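Local coordinates for glyoxalase 3 (Candida albicans, PDB 4LRU), which catalyses the glutathione-independent conversion of methylglyoxal to D-lactate in a single step, detoxifying the methylglyoxal that the cell itself produces, at residues A[7-12]-A[44-49]; A[166-171]-A[185-190]; A[26-31]-A[220-225]. One frame throughout, in Å; residues are numbered along the deposited sequence. Where two conformers were deposited one is given.

Interaction 1: A[7-12]-A[44-49]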
loop_
_atom_site.group_PDB
_atom_site.type_symbol
_atom_site.label_atom_id
_atom_site.label_comp_id
_atom_site.label_asym_id
_atom_site.label_seq_id
_atom_site.Cartn_x
_atom_site.Cartn_y
_atom_site.Cartn_z
ATOM N N VAL A 7 4.819 -12.559 0.489
ATOM C CA VAL A 7 4.221 -11.259 0.622
ATOM C C VAL A 7 3.406 -10.983 -0.638
ATOM O O VAL A 7 3.926 -11.100 -1.750
ATOM C CB VAL A 7 5.303 -10.164 0.778
ATOM C CG1 VAL A 7 4.666 -8.796 0.843
ATOM C CG2 VAL A 7 6.159 -10.416 2.025
ATOM N N LEU A 8 2.142 -10.627 -0.447
ATOM C CA LEU A 8 1.355 -10.029 -1.516
ATOM C C LEU A 8 1.584 -8.535 -1.467
ATOM O O LEU A 8 1.095 -7.833 -0.564
ATOM C CB LEU A 8 -0.125 -10.374 -1.355
ATOM C CG LEU A 8 -1.020 -10.079 -2.559
ATOM C CD1 LEU A 8 -1.109 -8.598 -2.879
ATOM C CD2 LEU A 8 -0.592 -10.900 -3.773
ATOM N N LEU A 9 2.372 -8.054 -2.416
ATOM C CA LEU A 9 2.621 -6.632 -2.553
ATOM C C LEU A 9 1.642 -6.077 -3.589
ATOM O O LEU A 9 1.810 -6.286 -4.790
ATOM C CB LEU A 9 4.083 -6.393 -2.965
ATOM C CG LEU A 9 4.534 -4.941 -3.134
ATOM C CD1 LEU A 9 4.172 -4.080 -1.948
ATOM C CD2 LEU A 9 6.037 -4.850 -3.401
ATOM N N ALA A 10 0.589 -5.424 -3.095
ATOM C CA ALA A 10 -0.482 -4.897 -3.941
ATOM C C ALA A 10 -0.063 -3.552 -4.543
ATOM O O ALA A 10 0.546 -2.711 -3.870
ATOM C CB ALA A 10 -1.758 -4.729 -3.123
ATOM N N LEU A 11 -0.384 -3.378 -5.822
ATOM C CA LEU A 11 -0.244 -2.126 -6.538
ATOM C C LEU A 11 -1.614 -1.675 -7.012
ATOM O O LEU A 11 -2.438 -2.515 -7.394
ATOM C CB LEU A 11 0.644 -2.324 -7.766
ATOM C CG LEU A 11 2.164 -2.269 -7.545
ATOM C CD1 LEU A 11 2.644 -3.355 -6.603
ATOM C CD2 LEU A 11 2.899 -2.359 -8.866
ATOM N N THR A 12 -1.840 -0.368 -7.060
ATOM C CA THR A 12 -3.023 0.140 -7.746
ATOM C C THR A 12 -2.986 -0.132 -9.252
ATOM O O THR A 12 -1.933 -0.086 -9.889
ATOM C CB THR A 12 -3.241 1.651 -7.552
ATOM O OG1 THR A 12 -4.462 2.041 -8.199
ATOM C CG2 THR A 12 -2.092 2.467 -8.127
ATOM N N TYR A 44 12.028 -13.197 2.332
ATOM C CA TYR A 44 10.684 -13.571 1.925
ATOM C C TYR A 44 10.570 -13.606 0.399
ATOM O O TYR A 44 11.364 -12.982 -0.309
ATOM C CB TYR A 44 9.658 -12.572 2.445
ATOM C CG TYR A 44 9.603 -12.341 3.945
ATOM C CD1 TYR A 44 10.036 -13.292 4.861
ATOM C CD2 TYR A 44 9.077 -11.160 4.432
ATOM C CE1 TYR A 44 9.931 -13.059 6.228
ATOM C CE2 TYR A 44 8.978 -10.913 5.790
ATOM C CZ TYR A 44 9.424 -11.851 6.687
ATOM O OH TYR A 44 9.302 -11.550 8.043
ATOM N N GLU A 45 9.574 -14.340 -0.087
ATOM C CA GLU A 45 9.149 -14.249 -1.471
ATOM C C GLU A 45 8.141 -13.128 -1.601
ATOM O O GLU A 45 7.337 -12.911 -0.704
ATOM C CB GLU A 45 8.508 -15.557 -1.910
ATOM C CG GLU A 45 8.257 -15.663 -3.403
ATOM C CD GLU A 45 7.930 -17.087 -3.810
ATOM O OE1 GLU A 45 8.864 -17.904 -3.922
ATOM O OE2 GLU A 45 6.736 -17.386 -3.988
ATOM N N ILE A 46 8.204 -12.382 -2.695
ATOM C CA ILE A 46 7.270 -11.298 -2.905
ATOM C C ILE A 46 6.555 -11.459 -4.247
ATOM O O ILE A 46 7.194 -11.562 -5.297
ATOM C CB ILE A 46 7.945 -9.908 -2.880
ATOM C CG1 ILE A 46 8.728 -9.685 -1.579
ATOM C CG2 ILE A 46 6.898 -8.825 -3.001
ATOM C CD1 ILE A 46 10.215 -9.909 -1.712
ATOM N N GLN A 47 5.226 -11.488 -4.180
ATOM C CA GLN A 47 4.368 -11.504 -5.365
ATOM C C GLN A 47 3.692 -10.144 -5.520
ATOM O O GLN A 47 2.896 -9.721 -4.669
ATOM C CB GLN A 47 3.289 -12.587 -5.234
ATOM C CG GLN A 47 2.284 -12.601 -6.384
ATOM C CD GLN A 47 2.912 -13.046 -7.697
ATOM O OE1 GLN A 47 3.313 -14.200 -7.857
ATOM N NE2 GLN A 47 3.005 -12.122 -8.647
ATOM N N LEU A 48 3.998 -9.448 -6.606
ATOM C CA LEU A 48 3.294 -8.222 -6.922
ATOM C C LEU A 48 1.945 -8.574 -7.568
ATOM O O LEU A 48 1.852 -9.517 -8.372
ATOM C CB LEU A 48 4.117 -7.348 -7.870
ATOM C CG LEU A 48 5.242 -6.529 -7.225
ATOM C CD1 LEU A 48 6.230 -7.448 -6.539
ATOM C CD2 LEU A 48 5.948 -5.647 -8.253
ATOM N N ALA A 49 0.915 -7.804 -7.244
ATOM C CA ALA A 49 -0.411 -7.999 -7.841
ATOM C C ALA A 49 -1.140 -6.672 -7.920
ATOM O O ALA A 49 -0.982 -5.807 -7.046
ATOM C CB ALA A 49 -1.231 -8.977 -7.023
#
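The pairing of V7–L11 with E45–A49 belongs to a beta-alpha-beta crossover of the DJ-1 fold, in which strand 6-10 and strand 45-50 lie side by side and parallel in the central sheet, joined in sequence by helix 29-42. The two strand axes come within 4.7 Å and twist by 30°. Five backbone hydrogen bonds form the ladder. V7 N donates to E45 O over 2.8 Å, almost straight at 175°, and V7 O accepts from Q47 N. L9 repeats the pattern with Q47 O and A49 N, and L11 N ends it on A49 O at 2.8 Å. Side chains alternate between faces. L9 lies beside I46 and L48, pointing the same way, with L9 CB 3.7 Å from I46 CG2 and L9 CD2 4.1 Å from L48 CD1; V7 and I46 on this face also meet F39 of helix 29-42. V7 CG2, anti to the carbonyl carbon, reaches Y44 CD2 at 3.9 Å. On the other face L8 CD2 rests on A49 CB at 3.8 Å, while L8 and A10 face helix 119-130. Q47 NE2 donates to L48 O, close to its own amide plane, and to N88 O. V7, L9 and L11 spend backbone groups on 44-49 whereas L8 and A10 bond to strand 102-105 and S106, so hydrogen bonding on both sides satisfies the polar backbone of a buried strand with mostly apolar side chains on both faces.

Interaction 2: A[166-171]-A[185-190]; sequences FTDIGE and LLTIKQ
D168 meets T187 through its carboxylate, OD1 standing 3.0 Å from T187 OG1, the side chains crossing at about a right angle. D168 OD2 lies 3.7 Å from K189 CD and, in the conformer described, 4.8 Å from K189 NZ, too far for direct contact. I188 CG1 packs against the backbone at F166 N, 3.9 Å away. Three waters fill in the polar contact. One accepts from K189 N and donates to F166 O and, over 2.8 Å, to D168 OD1; a second accepts from I188 N and donates to F166 O and, over 2.9 Å, to E171 OE2. The third donates to D168 OD2 at 2.6 Å and also bonds T187 OG1. Behind this layer, a capping box sets T187: its OG1, held between the backbone N and the carbonyl carbon (chi1 65°), accepts from Q190 N, while T187 N donates to Q190 OE1 at 3.0 Å. T167, the N-cap of helix 168-173, accepts from G170 N through its OG1. E171, an inferred active-site residue, further bonds H140 and H109. The first amides of helix 188-195 therefore reach the acidic side chains of 168-173 through water, a layout in which the helix start would probably add a favourable field at D168.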
loop_
_atom_site.group_PDB
_atom_site.type_symbol
_atom_site.label_atom_id
_atom_site.label_comp_id
_atom_site.label_asym_id
_atom_site.label_seq_id
_atom_site.Cartn_x
_atom_site.Cartn_y
_atom_site.Cartn_z
ATOM N N PHE A 166 -1.914 8.855 4.552
ATOM C CA PHE A 166 -1.599 10.166 3.999
ATOM C C PHE A 166 -2.490 11.245 4.610
ATOM O O PHE A 166 -3.692 11.058 4.785
ATOM C CB PHE A 166 -1.705 10.153 2.476
ATOM C CG PHE A 166 -0.903 11.239 1.806
ATOM C CD1 PHE A 166 0.477 11.146 1.718
ATOM C CD2 PHE A 166 -1.515 12.393 1.349
ATOM C CE1 PHE A 166 1.212 12.134 1.123
ATOM C CE2 PHE A 166 -0.778 13.385 0.739
ATOM C CZ PHE A 166 0.587 13.262 0.635
ATOM N N THR A 167 -1.883 12.364 4.969
ATOM C CA THR A 167 -2.574 13.391 5.748
ATOM C C THR A 167 -3.497 14.251 4.885
ATOM O O THR A 167 -3.237 14.471 3.704
ATOM C CB THR A 167 -1.597 14.334 6.491
ATOM O OG1 THR A 167 -0.863 15.131 5.552
ATOM C CG2 THR A 167 -0.638 13.544 7.391
ATOM N N ASP A 168 -4.553 14.770 5.494
ATOM C CA ASP A 168 -5.401 15.756 4.825
ATOM C C ASP A 168 -4.600 16.955 4.325
ATOM O O ASP A 168 -4.821 17.432 3.214
ATOM C CB ASP A 168 -6.502 16.231 5.754
ATOM C CG ASP A 168 -7.538 15.151 6.068
ATOM O OD1 ASP A 168 -7.484 14.050 5.490
ATOM O OD2 ASP A 168 -8.414 15.440 6.912
ATOM N N ILE A 169 -3.692 17.492 5.143
ATOM C CA ILE A 169 -2.979 18.676 4.717
ATOM C C ILE A 169 -2.104 18.349 3.500
ATOM O O ILE A 169 -1.922 19.180 2.609
ATOM C CB ILE A 169 -2.178 19.334 5.867
ATOM C CG1 ILE A 169 -1.820 20.780 5.504
ATOM C CG2 ILE A 169 -0.966 18.495 6.241
ATOM C CD1 ILE A 169 -1.070 21.549 6.585
ATOM N N GLY A 170 -1.563 17.137 3.470
ATOM C CA GLY A 170 -0.773 16.674 2.332
ATOM C C GLY A 170 -1.554 16.780 1.030
ATOM O O GLY A 170 -1.000 17.140 -0.014
ATOM N N GLU A 171 -2.855 16.508 1.097
ATOM C CA GLU A 171 -3.692 16.621 -0.107
ATOM C C GLU A 171 -3.781 18.054 -0.603
ATOM O O GLU A 171 -3.815 18.298 -1.815
ATOM C CB GLU A 171 -5.109 16.061 0.125
ATOM C CG GLU A 171 -5.194 14.703 0.810
ATOM C CD GLU A 171 -4.632 13.547 -0.007
ATOM O OE1 GLU A 171 -3.902 13.781 -0.996
ATOM O OE2 GLU A 171 -4.899 12.387 0.395
ATOM N N LEU A 185 -13.664 10.601 -3.246
ATOM C CA LEU A 185 -12.485 9.858 -2.843
ATOM C C LEU A 185 -12.123 10.215 -1.405
ATOM O O LEU A 185 -11.869 11.368 -1.099
ATOM C CB LEU A 185 -11.311 10.199 -3.756
ATOM C CG LEU A 185 -11.550 10.047 -5.261
ATOM C CD1 LEU A 185 -10.268 10.367 -6.006
ATOM C CD2 LEU A 185 -12.017 8.643 -5.607
ATOM N N LEU A 186 -12.103 9.227 -0.527
ATOM C CA LEU A 186 -11.980 9.504 0.899
ATOM C C LEU A 186 -10.516 9.578 1.289
ATOM O O LEU A 186 -9.725 8.724 0.900
ATOM C CB LEU A 186 -12.660 8.418 1.724
ATOM C CG LEU A 186 -14.178 8.283 1.581
ATOM C CD1 LEU A 186 -14.674 7.257 2.586
ATOM C CD2 LEU A 186 -14.880 9.613 1.771
ATOM N N THR A 187 -10.172 10.592 2.078
ATOM C CA THR A 187 -8.865 10.630 2.709
ATOM C C THR A 187 -8.763 9.492 3.706
ATOM O O THR A 187 -9.763 8.908 4.101
ATOM C CB THR A 187 -8.623 11.941 3.478
ATOM O OG1 THR A 187 -9.535 12.024 4.582
ATOM C CG2 THR A 187 -8.796 13.127 2.572
ATOM N N ILE A 188 -7.554 9.188 4.145
ATOM C CA ILE A 188 -7.403 8.057 5.028
ATOM C C ILE A 188 -8.077 8.320 6.376
ATOM O O ILE A 188 -8.644 7.400 6.974
ATOM C CB ILE A 188 -5.942 7.607 5.167
ATOM C CG1 ILE A 188 -5.378 7.147 3.801
ATOM C CG2 ILE A 188 -5.841 6.484 6.178
ATOM C CD1 ILE A 188 -6.314 6.239 3.003
ATOM N N LYS A 189 -8.039 9.566 6.840
ATOM C CA LYS A 189 -8.785 9.952 8.025
ATOM C C LYS A 189 -10.258 9.592 7.828
ATOM O O LYS A 189 -10.858 8.940 8.673
ATOM C CB LYS A 189 -8.629 11.446 8.308
ATOM C CG LYS A 189 -9.200 11.879 9.651
ATOM C CD LYS A 189 -8.895 13.339 9.943
ATOM C CE LYS A 189 -9.387 13.742 11.323
ATOM N NZ LYS A 189 -8.978 15.128 11.685
ATOM N N GLN A 190 -10.817 9.988 6.688
ATOM C CA GLN A 190 -12.218 9.700 6.363
ATOM C C GLN A 190 -12.484 8.190 6.276
ATOM O O GLN A 190 -13.545 7.717 6.673
ATOM C CB GLN A 190 -12.605 10.380 5.046
ATOM C CG GLN A 190 -12.756 11.891 5.160
ATOM C CD GLN A 190 -13.122 12.538 3.828
ATOM O OE1 GLN A 190 -12.452 12.318 2.823
ATOM N NE2 GLN A 190 -14.200 13.316 3.815
HETATM O O HOH W 1 -6.059 11.726 6.209
HETATM O O HOH W 2 -5.482 10.721 2.682
HETATM O O HOH W 3 -10.653 14.202 6.222
#

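Interaction 3: A[26-31]-A[220-225]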
loop_
_atom_site.group_PDB
_atom_site.type_symbol
_atom_site.label_atom_id
_atom_site.label_comp_id
_atom_site.label_asym_id
_atom_site.label_seq_id
_atom_site.Cartn_x
_atom_site.Cartn_y
_atom_site.Cartn_z
ATOM N N GLY A 26 -1.007 6.832 -10.355
ATOM C CA GLY A 26 -0.712 5.416 -10.502
ATOM C C GLY A 26 0.090 4.988 -9.301
ATOM O O GLY A 26 -0.129 5.498 -8.205
ATOM N N VAL A 27 1.008 4.052 -9.500
ATOM C CA VAL A 27 1.815 3.488 -8.412
ATOM C C VAL A 27 2.966 4.444 -8.095
ATOM O O VAL A 27 3.704 4.845 -8.982
ATOM C CB VAL A 27 2.377 2.124 -8.830
ATOM C CG1 VAL A 27 3.300 1.548 -7.749
ATOM C CG2 VAL A 27 1.236 1.168 -9.156
ATOM N N PHE A 28 3.101 4.808 -6.820
ATOM C CA PHE A 28 4.207 5.662 -6.393
ATOM C C PHE A 28 5.439 4.803 -6.220
ATOM O O PHE A 28 5.482 3.973 -5.326
ATOM C CB PHE A 28 3.875 6.359 -5.078
ATOM C CG PHE A 28 4.650 7.620 -4.870
ATOM C CD1 PHE A 28 5.949 7.584 -4.397
ATOM C CD2 PHE A 28 4.099 8.858 -5.196
ATOM C CE1 PHE A 28 6.682 8.747 -4.259
ATOM C CE2 PHE A 28 4.825 10.025 -5.051
ATOM C CZ PHE A 28 6.116 9.970 -4.575
ATOM N N VAL A 29 6.419 4.965 -7.102
ATOM C CA VAL A 29 7.470 3.955 -7.297
ATOM C C VAL A 29 8.028 3.421 -5.980
ATOM O O VAL A 29 8.016 2.225 -5.756
ATOM C CB VAL A 29 8.614 4.475 -8.163
ATOM C CG1 VAL A 29 9.741 3.454 -8.237
ATOM C CG2 VAL A 29 8.115 4.778 -9.571
ATOM N N VAL A 30 8.561 4.291 -5.130
ATOM C CA VAL A 30 9.274 3.776 -3.960
ATOM C C VAL A 30 8.373 3.109 -2.927
ATOM O O VAL A 30 8.857 2.364 -2.092
ATOM C CB VAL A 30 10.164 4.824 -3.262
ATOM C CG1 VAL A 30 11.353 5.185 -4.148
ATOM C CG2 VAL A 30 9.366 6.053 -2.874
ATOM N N GLU A 31 7.056 3.325 -3.011
ATOM C CA GLU A 31 6.127 2.617 -2.137
ATOM C C GLU A 31 5.964 1.153 -2.479
ATOM O O GLU A 31 5.523 0.376 -1.644
ATOM C CB GLU A 31 4.751 3.299 -2.140
ATOM C CG GLU A 31 4.838 4.673 -1.521
ATOM C CD GLU A 31 3.525 5.418 -1.488
ATOM O OE1 GLU A 31 2.461 4.801 -1.726
ATOM O OE2 GLU A 31 3.583 6.625 -1.185
ATOM N N VAL A 220 2.572 6.629 6.675
ATOM C CA VAL A 220 1.917 7.864 6.229
ATOM C C VAL A 220 2.068 8.159 4.726
ATOM O O VAL A 220 1.158 8.710 4.089
ATOM C CB VAL A 220 2.437 9.060 7.029
ATOM C CG1 VAL A 220 1.794 10.352 6.545
ATOM C CG2 VAL A 220 2.153 8.845 8.505
ATOM N N ASN A 221 3.231 7.848 4.170
ATOM C CA ASN A 221 3.743 8.549 2.990
ATOM C C ASN A 221 4.936 7.823 2.372
ATOM O O ASN A 221 5.402 6.815 2.899
ATOM C CB ASN A 221 4.137 9.987 3.367
ATOM C CG ASN A 221 5.067 10.042 4.575
ATOM O OD1 ASN A 221 5.850 9.114 4.798
ATOM N ND2 ASN A 221 4.946 11.081 5.387
ATOM N N PRO A 222 5.441 8.329 1.240
ATOM C CA PRO A 222 6.595 7.660 0.638
ATOM C C PRO A 222 7.786 7.588 1.590
ATOM O O PRO A 222 8.524 6.594 1.603
ATOM C CB PRO A 222 6.912 8.539 -0.574
ATOM C CG PRO A 222 5.598 9.166 -0.944
ATOM C CD PRO A 222 4.939 9.428 0.394
ATOM N N GLN A 223 7.944 8.624 2.411
ATOM C CA GLN A 223 9.028 8.694 3.379
ATOM C C GLN A 223 8.950 7.585 4.427
ATOM O O GLN A 223 9.948 7.274 5.055
ATOM C CB GLN A 223 9.004 10.057 4.081
ATOM C CG GLN A 223 9.311 11.216 3.147
ATOM C CD GLN A 223 8.088 11.776 2.425
ATOM O OE1 GLN A 223 7.015 11.182 2.415
ATOM N NE2 GLN A 223 8.253 12.954 1.834
ATOM N N SER A 224 7.765 6.999 4.608
ATOM C CA SER A 224 7.533 5.989 5.650
ATOM C C SER A 224 7.549 4.556 5.151
ATOM O O SER A 224 7.320 3.633 5.929
ATOM C CB SER A 224 6.185 6.225 6.334
ATOM O OG SER A 224 6.103 7.544 6.853
ATOM N N ALA A 225 7.783 4.354 3.859
ATOM C CA ALA A 225 7.606 3.036 3.275
ATOM C C ALA A 225 8.583 2.002 3.833
ATOM O O ALA A 225 8.184 0.869 4.126
ATOM C CB ALA A 225 7.690 3.106 1.755
#
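One face of the F28 ring carries the pyrrolidine of P222, whose CG stands 3.5 Å above the ring plane, shifted toward the rim at CE1. The contact is a CH-pi interaction, with P222 CG 3.8 Å from the centroid of the F28 ring and 23° off its normal. A chi1 of -156° puts F28 CG anti to the backbone N, and a chi2 of -81° turns the ring so that a face meets P222 CG; F66 adds an edge-to-face contact with the same ring. The second flat group, the carboxylate of E31, brings OE2 to 3.3 Å from P222 CG and close to CD as well. P222 N has no hydrogen to offer, so this is packing of an oxygen against the proline ring. P222 CG meets both the aromatic face and the carboxylate oxygen, from directions roughly at a right angle, while V30 CG2 closes on P222 CB at 4.2 Å.

V30 and E31 lie in the first turn of helix 29-42, which F28 precedes; E31 N bonds F28 O, and this end of the helix faces the loop that leads from strand 216-219 into helix 225-236. E31 also touches A107 and C139, the inferred active-site cysteine; a glutamate beside the reactive cysteine is a hallmark of the DJ-1 superfamily.

Further along, the methyl group of A225 packs on the helix backbone, its CB 4.1 Å from V30 O and 4.2 Å from E31 CA. The proline-bearing turn is shaped from within: S224 OG donates to N221 OD1 over 2.6 Å, and S224 N donates to N221 O over 2.9 Å. N221 ND2 reaches the backbone oxygens of P205 and D207, and S224 OG is also bonded to F209 N.

In the fold
From the N terminus, 7-12 comes first, followed by 26-31 at the start of helix 29-42; 44-49 then closes interaction 1 across a loop of 31 residues. Interaction 3, opened by 26-31 before that closure, ends only at 220-225, so the two cross. Interaction 2 opens and closes a short loop, 166-171 to 185-190, within the long span of interaction 3. Interaction 1 joins strands of the central sheet, interaction 3 ties its first crossover helix to the approach of helix 225-236, and interaction 2 pairs two helix starts. T12 packs on G26 and V27, and F166 on V220 and N221, making interaction 3 the physical bridge between the others.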